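PDB 5YU3: lysine cyclodeaminase from Streptomyces pristinaespiralis, which converts L-lysine to L-pipecolic acid by cyclisation with loss of ammonia, probably with bound NAD as cofactor, and also recognises L-ornithine and L-2,4-diaminobutyric acid. Local coordinates for residues L108-D113 and V314-A319. Sequence-based numbering, arbitrary orientation.
Sequences LTALMD and VFLEAA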
loop_
_atom_site.group_PDB
_atom_site.type_symbol
_atom_site.label_atom_id
_atom_site.label_comp_id
_atom_site.label_asym_id
_atom_site.label_seq_id
_atom_site.Cartn_x
_atom_site.Cartn_y
_atom_site.Cartn_z
ATOM N N LEU A 108 0.726 -11.841 -5.619
ATOM C CA LEU A 108 -0.448 -11.683 -4.755
ATOM C C LEU A 108 -1.083 -13.053 -4.509
ATOM O O LEU A 108 -1.625 -13.661 -5.434
ATOM C CB LEU A 108 -1.441 -10.726 -5.412
ATOM C CG LEU A 108 -2.810 -10.570 -4.749
ATOM C CD1 LEU A 108 -2.642 -9.894 -3.387
ATOM C CD2 LEU A 108 -3.787 -9.778 -5.629
ATOM N N THR A 109 -1.022 -13.553 -3.268
ATOM C CA THR A 109 -1.508 -14.904 -2.985
ATOM C C THR A 109 -2.877 -14.945 -2.317
ATOM O O THR A 109 -3.587 -15.948 -2.458
ATOM C CB THR A 109 -0.519 -15.679 -2.103
ATOM O OG1 THR A 109 -0.299 -14.978 -0.873
ATOM C CG2 THR A 109 0.830 -15.897 -2.823
ATOM N N ALA A 110 -3.272 -13.903 -1.591
ATOM C CA ALA A 110 -4.547 -13.940 -0.889
ATOM C C ALA A 110 -5.047 -12.522 -0.656
ATOM O O ALA A 110 -4.255 -11.583 -0.501
ATOM C CB ALA A 110 -4.422 -14.704 0.436
ATOM N N LEU A 111 -6.373 -12.379 -0.652
ATOM C CA LEU A 111 -7.031 -11.086 -0.501
ATOM C C LEU A 111 -8.355 -11.284 0.227
ATOM O O LEU A 111 -9.121 -12.177 -0.144
ATOM C CB LEU A 111 -7.271 -10.451 -1.879
ATOM C CG LEU A 111 -8.086 -9.164 -1.912
ATOM C CD1 LEU A 111 -7.334 -8.066 -1.181
ATOM C CD2 LEU A 111 -8.355 -8.768 -3.358
ATOM N N MET A 112 -8.643 -10.449 1.233
ATOM C CA MET A 112 -9.878 -10.603 2.002
ATOM C C MET A 112 -10.345 -9.265 2.556
ATOM O O MET A 112 -9.605 -8.275 2.578
ATOM C CB MET A 112 -9.698 -11.599 3.163
ATOM C CG MET A 112 -8.685 -11.140 4.216
ATOM S SD MET A 112 -8.627 -12.223 5.664
ATOM C CE MET A 112 -10.205 -11.835 6.421
ATOM N N ASP A 113 -11.601 -9.258 3.012
ATOM C CA ASP A 113 -12.171 -8.115 3.724
ATOM C C ASP A 113 -11.295 -7.708 4.901
ATOM O O ASP A 113 -10.719 -8.554 5.594
ATOM C CB ASP A 113 -13.564 -8.472 4.254
ATOM C CG ASP A 113 -14.089 -7.444 5.239
ATOM O OD1 ASP A 113 -14.271 -6.284 4.822
ATOM O OD2 ASP A 113 -14.330 -7.794 6.419
ATOM N N VAL A 314 -5.477 -16.273 11.136
ATOM C CA VAL A 314 -6.562 -17.013 11.775
ATOM C C VAL A 314 -7.690 -17.272 10.782
ATOM O O VAL A 314 -8.243 -18.379 10.722
ATOM C CB VAL A 314 -7.068 -16.259 13.019
ATOM C CG1 VAL A 314 -8.346 -16.917 13.537
ATOM C CG2 VAL A 314 -5.985 -16.244 14.090
ATOM N N PHE A 315 -8.045 -16.259 9.987
ATOM C CA PHE A 315 -9.073 -16.435 8.967
ATOM C C PHE A 315 -8.636 -17.424 7.890
ATOM O O PHE A 315 -9.432 -18.258 7.448
ATOM C CB PHE A 315 -9.422 -15.091 8.328
ATOM C CG PHE A 315 -10.464 -14.321 9.080
ATOM C CD1 PHE A 315 -11.810 -14.572 8.872
ATOM C CD2 PHE A 315 -10.100 -13.371 10.019
ATOM C CE1 PHE A 315 -12.779 -13.862 9.570
ATOM C CE2 PHE A 315 -11.065 -12.661 10.727
ATOM C CZ PHE A 315 -12.408 -12.912 10.500
ATOM N N LEU A 316 -7.389 -17.328 7.424
ATOM C CA LEU A 316 -6.954 -18.222 6.351
ATOM C C LEU A 316 -6.879 -19.667 6.822
ATOM O O LEU A 316 -7.145 -20.587 6.038
ATOM C CB LEU A 316 -5.595 -17.780 5.806
ATOM C CG LEU A 316 -5.578 -16.429 5.097
ATOM C CD1 LEU A 316 -4.211 -16.185 4.474
ATOM C CD2 LEU A 316 -6.691 -16.332 4.055
ATOM N N GLU A 317 -6.504 -19.893 8.086
ATOM C CA GLU A 317 -6.510 -21.249 8.626
ATOM C C GLU A 317 -7.915 -21.837 8.604
ATOM O O GLU A 317 -8.119 -22.979 8.171
ATOM C CB GLU A 317 -5.945 -21.254 10.047
ATOM C CG GLU A 317 -4.434 -21.062 10.107
ATOM C CD GLU A 317 -3.920 -20.928 11.526
ATOM O OE1 GLU A 317 -4.725 -21.088 12.460
ATOM O OE2 GLU A 317 -2.714 -20.650 11.700
ATOM N N ALA A 318 -8.900 -21.066 9.073
ATOM C CA ALA A 318 -10.280 -21.546 9.071
ATOM C C ALA A 318 -10.804 -21.712 7.650
ATOM O O ALA A 318 -11.503 -22.688 7.352
ATOM C CB ALA A 318 -11.174 -20.595 9.872
ATOM N N ALA A 319 -10.481 -20.767 6.759
ATOM C CA ALA A 319 -10.948 -20.859 5.378
ATOM C C ALA A 319 -10.304 -22.031 4.644
ATOM O O ALA A 319 -10.967 -22.711 3.850
ATOM C CB ALA A 319 -10.666 -19.547 4.642
#
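One face of the Phe-315 ring carries the terminal methyl of Met-112, whose CE lies 3.6 Å above the ring plane, displaced from the ring centre toward CG. CE comes within 3.6 Å of CG of Phe-315, and the CE-to-centroid line is 25° off the ring normal, a CH-pi contact. The sulfur makes a looser, oblique Met-aromatic approach: SD is 5.2 Å from the centroid of the Phe-315 ring, 41° off the normal. The thioether is extended through chi2 and bent at its last torsion (chi3 -71°), which turns the methyl over the ring; the Met-112 chain runs roughly perpendicular to the Phe-315 side chain. Val-11 of helix 8-18 touches both residues, and Leu-23 of helix 20-39 also packs on Phe-315.

Two residues back along the strand, Ala-110 points toward helix 305-321, and its CB meets CD1 of Leu-316 at 4.3 Å. Leu-316 reaches on to Trp-4 and Leu-6 of the adjacent strand 3-6. Leu-111, between the two contact residues, faces away from the helix and packs on Leu-111 of the second subunit, so this strand of the mixed sheet, set between strands 94-102 and 3-6, has helix 305-321 on one face and the second subunit on the other. With no hydrogen bond across it, this buried contact rests on dispersion and the weak attraction of a methyl and sulfur for an aromatic ring.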